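Local coordinates for putative uncharacterized protein (Streptococcus mutans, PDB 3L7N), which is a class I glutamine amidotransferase-like protein that probably hydrolyses glutamine and passes on its amide nitrogen, to an acceptor that is not known, at residues L92-L96 with G144-G148; L106-E112 with S159-Q165; P150-Q154 with I166-G170. Residues are numbered along the deposited sequence.

Contact 1 (L92-L96 with G144-G148)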
loop_
_atom_site.group_PDB
_atom_site.type_symbol
_atom_site.label_atom_id
_atom_site.label_comp_id
_atom_site.label_asym_id
_atom_site.label_seq_id
_atom_site.Cartn_x
_atom_site.Cartn_y
_atom_site.Cartn_z
ATOM N N LEU A 92 4.836 2.068 -1.706
ATOM C CA LEU A 92 5.713 1.704 -2.848
ATOM C C LEU A 92 5.054 0.642 -3.749
ATOM O O LEU A 92 5.046 0.774 -4.948
ATOM C CB LEU A 92 7.103 1.278 -2.397
ATOM C CG LEU A 92 7.917 0.501 -3.431
ATOM C CD1 LEU A 92 8.287 1.353 -4.594
ATOM C CD2 LEU A 92 9.155 -0.094 -2.804
ATOM N N GLY A 93 4.397 -0.317 -3.158
ATOM C CA GLY A 93 3.637 -1.266 -3.942
ATOM C C GLY A 93 2.602 -0.610 -4.894
ATOM O O GLY A 93 2.384 -1.096 -6.006
ATOM N N ALA A 94 1.969 0.504 -4.438
ATOM C CA ALA A 94 0.929 1.192 -5.229
ATOM C C ALA A 94 1.574 1.966 -6.403
ATOM O O ALA A 94 1.028 2.038 -7.467
ATOM C CB ALA A 94 0.192 2.055 -4.417
ATOM N N GLN A 95 2.812 2.402 -6.203
ATOM C CA GLN A 95 3.556 3.109 -7.203
ATOM C C GLN A 95 4.118 2.188 -8.257
ATOM O O GLN A 95 4.209 2.573 -9.433
ATOM C CB GLN A 95 4.649 3.943 -6.539
ATOM C CG GLN A 95 4.042 4.997 -5.627
ATOM C CD GLN A 95 4.989 5.559 -4.524
ATOM O OE1 GLN A 95 6.223 5.575 -4.658
ATOM N NE2 GLN A 95 4.376 6.070 -3.448
ATOM N N LEU A 96 4.515 0.959 -7.869
ATOM C CA LEU A 96 4.963 -0.006 -8.885
ATOM C C LEU A 96 3.767 -0.472 -9.721
ATOM O O LEU A 96 3.889 -0.696 -10.894
ATOM C CB LEU A 96 5.700 -1.205 -8.271
ATOM C CG LEU A 96 7.024 -0.899 -7.567
ATOM C CD1 LEU A 96 7.348 -1.946 -6.578
ATOM C CD2 LEU A 96 8.129 -0.770 -8.525
ATOM N N GLY A 144 5.973 10.340 0.728
ATOM C CA GLY A 144 6.380 11.581 0.147
ATOM C C GLY A 144 6.005 11.605 -1.307
ATOM O O GLY A 144 5.886 12.678 -1.901
ATOM N N ASP A 145 5.773 10.405 -1.880
ATOM C CA ASP A 145 5.404 10.257 -3.292
ATOM C C ASP A 145 3.992 9.660 -3.436
ATOM O O ASP A 145 3.306 9.433 -2.438
ATOM C CB ASP A 145 6.403 9.392 -4.001
ATOM C CG ASP A 145 7.701 10.070 -4.202
ATOM O OD1 ASP A 145 7.792 11.285 -3.975
ATOM O OD2 ASP A 145 8.663 9.392 -4.567
ATOM N N MET A 146 3.540 9.498 -4.679
ATOM C CA MET A 146 2.239 8.897 -4.961
ATOM C C MET A 146 2.245 8.249 -6.379
ATOM O O MET A 146 3.185 8.429 -7.145
ATOM C CB MET A 146 1.144 9.945 -4.877
ATOM C CG MET A 146 1.110 10.956 -6.139
ATOM S SD MET A 146 -0.185 12.257 -6.052
ATOM C CE MET A 146 0.103 13.043 -7.596
ATOM N N PRO A 147 1.211 7.491 -6.710
ATOM C CA PRO A 147 1.368 6.743 -7.976
ATOM C C PRO A 147 0.952 7.536 -9.288
ATOM O O PRO A 147 0.026 8.374 -9.257
ATOM C CB PRO A 147 0.487 5.518 -7.772
ATOM C CG PRO A 147 -0.394 5.832 -6.581
ATOM C CD PRO A 147 0.324 6.798 -5.750
ATOM N N GLY A 148 1.660 7.264 -10.402
ATOM C CA GLY A 148 1.134 7.529 -11.774
ATOM C C GLY A 148 -0.324 7.108 -11.971
ATOM O O GLY A 148 -0.771 6.115 -11.427
HETATM O O HOH W 1 3.330 4.881 -10.775
#

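Contact 2 (L106-E112 with S159-Q165)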
loop_
_atom_site.group_PDB
_atom_site.type_symbol
_atom_site.label_atom_id
_atom_site.label_comp_id
_atom_site.label_asym_id
_atom_site.label_seq_id
_atom_site.Cartn_x
_atom_site.Cartn_y
_atom_site.Cartn_z
ATOM N N LEU A 106 4.853 9.946 -9.114
ATOM C CA LEU A 106 5.052 11.408 -8.862
ATOM C C LEU A 106 5.311 11.715 -7.361
ATOM O O LEU A 106 5.062 10.883 -6.513
ATOM C CB LEU A 106 3.821 12.205 -9.339
ATOM C CG LEU A 106 3.309 12.010 -10.773
ATOM C CD1 LEU A 106 1.880 12.485 -10.879
ATOM C CD2 LEU A 106 4.230 12.751 -11.810
ATOM N N HIS A 107 5.759 12.946 -7.063
ATOM C CA HIS A 107 5.795 13.448 -5.700
ATOM C C HIS A 107 4.420 13.938 -5.283
ATOM O O HIS A 107 3.656 14.377 -6.101
ATOM C CB HIS A 107 6.827 14.586 -5.558
ATOM C CG HIS A 107 8.225 14.202 -5.976
ATOM N ND1 HIS A 107 8.896 14.840 -7.008
ATOM C CD2 HIS A 107 9.066 13.227 -5.526
ATOM C CE1 HIS A 107 10.095 14.284 -7.166
ATOM N NE2 HIS A 107 10.220 13.300 -6.286
ATOM N N SER A 108 4.106 13.822 -3.987
ATOM C CA SER A 108 2.785 14.192 -3.458
ATOM C C SER A 108 2.764 15.706 -3.236
ATOM O O SER A 108 3.763 16.264 -2.860
ATOM C CB SER A 108 2.541 13.466 -2.142
ATOM O OG SER A 108 1.185 13.548 -1.736
ATOM N N PRO A 109 1.609 16.386 -3.534
ATOM C CA PRO A 109 1.480 17.808 -3.149
ATOM C C PRO A 109 1.999 18.028 -1.735
ATOM O O PRO A 109 2.917 18.821 -1.521
ATOM C CB PRO A 109 -0.070 18.057 -3.187
ATOM C CG PRO A 109 -0.646 16.953 -4.021
ATOM C CD PRO A 109 0.498 15.957 -4.388
ATOM N N LYS A 110 1.410 17.310 -0.773
ATOM C CA LYS A 110 1.905 17.321 0.602
ATOM C C LYS A 110 2.358 15.886 1.099
ATOM O O LYS A 110 1.661 14.845 0.844
ATOM C CB LYS A 110 0.852 17.950 1.530
ATOM C CG LYS A 110 0.889 19.529 1.543
ATOM C CD LYS A 110 2.421 20.096 1.563
ATOM C CE LYS A 110 2.531 21.609 2.107
ATOM N NZ LYS A 110 3.157 21.682 3.534
ATOM N N LYS A 111 3.504 15.825 1.763
ATOM C CA LYS A 111 3.892 14.589 2.457
ATOM C C LYS A 111 3.065 14.334 3.700
ATOM O O LYS A 111 2.610 15.254 4.346
ATOM C CB LYS A 111 5.377 14.561 2.738
ATOM C CG LYS A 111 5.786 14.763 4.144
ATOM C CD LYS A 111 7.306 15.036 4.146
ATOM C CE LYS A 111 8.044 14.013 4.968
ATOM N NZ LYS A 111 9.467 13.786 4.463
ATOM N N GLU A 112 2.779 13.075 3.970
ATOM C CA GLU A 112 1.788 12.728 4.990
ATOM C C GLU A 112 2.265 11.541 5.851
ATOM O O GLU A 112 2.619 10.473 5.336
ATOM C CB GLU A 112 0.444 12.407 4.358
ATOM C CG GLU A 112 -0.199 13.526 3.602
ATOM C CD GLU A 112 -1.473 13.055 2.835
ATOM O OE1 GLU A 112 -2.586 13.687 2.996
ATOM O OE2 GLU A 112 -1.392 12.008 2.148
ATOM N N SER A 159 -6.980 12.405 -0.112
ATOM C CA SER A 159 -6.863 13.091 1.124
ATOM C C SER A 159 -6.681 14.613 0.808
ATOM O O SER A 159 -6.591 15.020 -0.399
ATOM C CB SER A 159 -5.662 12.561 1.897
ATOM O OG SER A 159 -4.426 12.985 1.296
ATOM N N GLN A 160 -6.598 15.441 1.847
ATOM C CA GLN A 160 -6.209 16.862 1.643
ATOM C C GLN A 160 -4.766 17.024 1.104
ATOM O O GLN A 160 -4.491 17.909 0.270
ATOM C CB GLN A 160 -6.428 17.670 2.941
ATOM C CG GLN A 160 -7.916 17.514 3.528
ATOM C CD GLN A 160 -8.990 18.027 2.513
ATOM O OE1 GLN A 160 -9.271 19.258 2.453
ATOM N NE2 GLN A 160 -9.505 17.093 1.616
ATOM N N GLY A 161 -3.858 16.163 1.565
ATOM C CA GLY A 161 -2.443 16.273 1.198
ATOM C C GLY A 161 -2.134 15.624 -0.137
ATOM O O GLY A 161 -1.140 16.001 -0.803
ATOM N N CYS A 162 -2.995 14.677 -0.570
ATOM C CA CYS A 162 -2.657 13.836 -1.721
ATOM C C CYS A 162 -3.881 13.374 -2.434
ATOM O O CYS A 162 -4.809 12.869 -1.800
ATOM C CB CYS A 162 -1.798 12.630 -1.267
ATOM S SG CYS A 162 -1.573 11.372 -2.438
ATOM N N PRO A 163 -3.924 13.600 -3.777
ATOM C CA PRO A 163 -5.117 13.396 -4.631
ATOM C C PRO A 163 -5.280 11.953 -5.160
ATOM O O PRO A 163 -6.214 11.671 -5.914
ATOM C CB PRO A 163 -4.882 14.347 -5.787
ATOM C CG PRO A 163 -3.379 14.550 -5.831
ATOM C CD PRO A 163 -2.869 14.384 -4.459
ATOM N N ARG A 164 -4.410 11.046 -4.734
ATOM C CA ARG A 164 -4.439 9.678 -5.236
ATOM C C ARG A 164 -4.251 8.606 -4.067
ATOM O O ARG A 164 -3.155 8.077 -3.865
ATOM C CB ARG A 164 -3.339 9.522 -6.305
ATOM C CG ARG A 164 -3.660 10.203 -7.600
ATOM C CD ARG A 164 -2.484 10.312 -8.472
ATOM N NE ARG A 164 -2.835 11.069 -9.632
ATOM C CZ ARG A 164 -2.069 11.257 -10.714
ATOM N NH1 ARG A 164 -0.875 10.676 -10.840
ATOM N NH2 ARG A 164 -2.525 12.021 -11.687
ATOM N N GLN A 165 -5.278 8.373 -3.286
ATOM C CA GLN A 165 -5.083 7.588 -2.123
ATOM C C GLN A 165 -5.370 6.136 -2.436
ATOM O O GLN A 165 -4.654 5.260 -2.003
ATOM C CB GLN A 165 -5.957 8.071 -0.951
ATOM C CG GLN A 165 -5.440 9.237 -0.220
ATOM C CD GLN A 165 -4.026 9.055 0.309
ATOM O OE1 GLN A 165 -3.455 7.982 0.220
ATOM N NE2 GLN A 165 -3.446 10.140 0.857
HETATM O O HOH W 2 -5.228 14.639 4.856
#

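Contact 3 (P150-Q154 with I166-G170)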
loop_
_atom_site.group_PDB
_atom_site.type_symbol
_atom_site.label_atom_id
_atom_site.label_comp_id
_atom_site.label_asym_id
_atom_site.label_seq_id
_atom_site.Cartn_x
_atom_site.Cartn_y
_atom_site.Cartn_z
ATOM N N PRO A 150 -2.550 6.066 -15.072
ATOM C CA PRO A 150 -2.846 5.788 -16.486
ATOM C C PRO A 150 -4.294 6.020 -16.782
ATOM O O PRO A 150 -5.135 5.991 -15.855
ATOM C CB PRO A 150 -2.554 4.314 -16.627
ATOM C CG PRO A 150 -2.239 3.814 -15.243
ATOM C CD PRO A 150 -2.460 4.861 -14.261
ATOM N N ASP A 151 -4.616 6.238 -18.058
ATOM C CA ASP A 151 -5.940 6.760 -18.448
ATOM C C ASP A 151 -7.070 5.847 -18.034
ATOM O O ASP A 151 -8.168 6.312 -17.864
ATOM C CB ASP A 151 -6.037 6.978 -19.947
ATOM C CG ASP A 151 -5.183 8.122 -20.437
ATOM O OD1 ASP A 151 -4.677 8.925 -19.592
ATOM O OD2 ASP A 151 -4.978 8.196 -21.695
ATOM N N LYS A 152 -6.791 4.553 -17.928
ATOM C CA LYS A 152 -7.823 3.568 -17.636
ATOM C C LYS A 152 -7.976 3.353 -16.138
ATOM O O LYS A 152 -8.812 2.562 -15.700
ATOM C CB LYS A 152 -7.507 2.240 -18.326
ATOM C CG LYS A 152 -6.304 2.295 -19.255
ATOM C CD LYS A 152 -5.418 1.071 -19.084
ATOM C CE LYS A 152 -4.158 1.407 -18.303
ATOM N NZ LYS A 152 -3.142 0.322 -18.395
ATOM N N ALA A 153 -7.168 4.056 -15.353
ATOM C CA ALA A 153 -7.238 3.919 -13.899
ATOM C C ALA A 153 -8.162 4.955 -13.330
ATOM O O ALA A 153 -8.243 6.067 -13.860
ATOM C CB ALA A 153 -5.864 4.025 -13.282
ATOM N N GLN A 154 -8.880 4.593 -12.255
ATOM C CA GLN A 154 -9.768 5.551 -11.515
ATOM C C GLN A 154 -9.237 5.869 -10.130
ATOM O O GLN A 154 -8.742 4.995 -9.457
ATOM C CB GLN A 154 -11.145 4.975 -11.381
ATOM C CG GLN A 154 -11.860 4.879 -12.693
ATOM C CD GLN A 154 -12.853 3.785 -12.712
ATOM O OE1 GLN A 154 -12.546 2.674 -13.119
ATOM N NE2 GLN A 154 -14.052 4.066 -12.225
ATOM N N ILE A 166 -6.439 5.900 -3.172
ATOM C CA ILE A 166 -6.827 4.588 -3.563
ATOM C C ILE A 166 -7.129 4.651 -5.051
ATOM O O ILE A 166 -7.672 5.675 -5.531
ATOM C CB ILE A 166 -8.050 4.201 -2.892
ATOM C CG1 ILE A 166 -7.832 4.106 -1.380
ATOM C CG2 ILE A 166 -8.544 2.921 -3.432
ATOM C CD1 ILE A 166 -9.095 3.662 -0.626
ATOM N N ILE A 167 -6.700 3.619 -5.819
ATOM C CA ILE A 167 -6.807 3.651 -7.295
ATOM C C ILE A 167 -7.232 2.292 -7.778
ATOM O O ILE A 167 -6.787 1.289 -7.245
ATOM C CB ILE A 167 -5.487 4.041 -7.963
ATOM C CG1 ILE A 167 -5.063 5.419 -7.554
ATOM C CG2 ILE A 167 -5.576 3.901 -9.548
ATOM C CD1 ILE A 167 -3.692 5.795 -8.133
ATOM N N LYS A 168 -8.148 2.247 -8.732
ATOM C CA LYS A 168 -8.492 1.029 -9.319
ATOM C C LYS A 168 -7.927 1.009 -10.675
ATOM O O LYS A 168 -8.379 1.781 -11.571
ATOM C CB LYS A 168 -9.945 0.866 -9.387
ATOM C CG LYS A 168 -10.368 -0.415 -10.107
ATOM C CD LYS A 168 -11.891 -0.481 -10.242
ATOM C CE LYS A 168 -12.380 -1.767 -10.840
ATOM N NZ LYS A 168 -13.606 -2.279 -9.999
ATOM N N PHE A 169 -6.901 0.151 -10.853
ATOM C CA PHE A 169 -6.212 -0.082 -12.124
ATOM C C PHE A 169 -6.924 -1.110 -12.976
ATOM O O PHE A 169 -6.741 -1.143 -14.192
ATOM C CB PHE A 169 -4.797 -0.584 -11.856
ATOM C CG PHE A 169 -3.879 0.457 -11.339
ATOM C CD1 PHE A 169 -3.248 1.342 -12.213
ATOM C CD2 PHE A 169 -3.634 0.573 -9.972
ATOM C CE1 PHE A 169 -2.381 2.369 -11.725
ATOM C CE2 PHE A 169 -2.768 1.582 -9.464
ATOM C CZ PHE A 169 -2.145 2.478 -10.349
ATOM N N GLY A 170 -7.642 -2.018 -12.339
ATOM C CA GLY A 170 -8.218 -3.132 -13.053
ATOM C C GLY A 170 -9.352 -3.697 -12.255
ATOM O O GLY A 170 -9.619 -3.222 -11.157
#

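Contact 1 (L92-L96 with G144-G148)
Residues 92-96 form the first turn of helix 92-100, which begins within a GxCxG pattern that includes Gly93. That pattern is consistent with the nucleophile elbow of class I glutamine amidotransferases. Leu92 and Gly93 stay clear of residues 144-148. Leu92 O accepts the helical hydrogen bond from Leu96 N at 3.0 Å. Ala94 is the first to touch: its O lies 3.5 Å from Pro147 CB, and its CB lies 4.4 Å from Pro147 CG. Gln95 makes the broadest contact. Its CG is 3.9 Å from Pro147 N, and its side chain runs on beside Asp145. The Gln95 and Pro147 CA atoms are 4.3 Å apart. No direct hydrogen bond joins the segments. Instead one water donates to Gln95 O at 2.8 Å and accepts from Gly148 N at 2.9 Å. Leu96 points away from Pro147 and packs on Val74 and Ile77 of helix 70-82. Strand 145-146, outermost in the sheet, pairs with strand 106-113 through Met146 and Leu106, and Pro147 just beyond it packs on the helix.

Contact 2 (L106-E112 with S159-Q165)
The backbones meet at one firm hydrogen bond, Lys110 N to Gly161 O at 2.9 Å. Here strand 106-113 is interrupted at Pro109 and Lys110, and the loop 159-165 comes close. Gly161 is tightly enclosed: a CB in its ideal place would clash with Glu112 OE1. The loop is closed by Ser159 N to Cys162 O at 2.8 Å. Glu112 reaches into it with its carboxylate. Ser159 OG donates to Glu112 OE1 at 2.6 Å, and Gly161 N adds a weak bond to the same oxygen at 3.1 Å. Gln165 NE2 donates to Ser159 OG at 3.0 Å. Ser108 OG donates to Lys110 O at 2.9 Å, a bond that spans the strand break. Pro109 CG packs on Pro163 CD at 3.4 Å. This packing joins the broken strand 106-113, in the mixed sheet of the class I glutamine amidotransferase domain, to the loop between strands 154-158 and 166-170. Glu112 and Cys162 also touch His143 of strand 136-143, while Cys162 and Pro163 rest on Met146 of strand 145-146.

Contact 3 (P150-Q154 with I166-G170)
A classic beta bulge lies at one end of this contact: Phe169 and Gly170 both face Gln173 in the next strand. On its other side, strand 166-170 forms an antiparallel pair with the start of strand 154-158. Both strands belong to the mixed central sheet of the glutaminase domain. The chain enters the pair through a type I turn from Pro150 to Ala153, closed by Ala153 N to Pro150 O at 2.9 Å. Gln154 and Lys168 are a hydrogen-bonded pair with CA atoms 5.2 Å apart. Their side chains lie on the same face of the sheet. The Lys168 amine bonds to the hydroxyl of Tyr174, and the Lys152 amine bonds to the backbone oxygen of Tyr101.

Apolar side chains fill the space beside the pairing. Ala153 CB lies 3.7 Å from Ile167 CG2 and 3.9 Å from Phe169 CD1. Pro150 CD is 3.6 Å from Phe169 CE1. The Phe169 ring also meets the ring of Tyr101, with planes about 20° apart. CA-H...O contacts flank the hydrogen bonds, including Ile167 CA to Gln154 O at 3.2 Å. The two hydrogen bonds, Gln154 N to Lys168 O and Lys168 N to Gln154 O, are both 2.9 Å.

Contacts 1 and 2 have centres about 11 Å apart and touch directly. Met146 N lies 2.8 Å from Leu106 O, a probable hydrogen bond between neighbouring strands. Arg164 NH1 is 2.9 Å from Pro147 O, so the loop of contact 2 is probably bonded to contact 1. Contact 3 has its centre about 13 Å from that of contact 1. They meet where Pro147 CG packs 3.6 Å from Ile167 CD1. Contacts 2 and 3 have centres about 16 Å apart and adjoin in sequence at Gln165 and Ile166. Contact 1 is at the probable nucleophile elbow, since it holds Gly93; the Phe169 side chain of contact 3 lies nearby without touching that pattern.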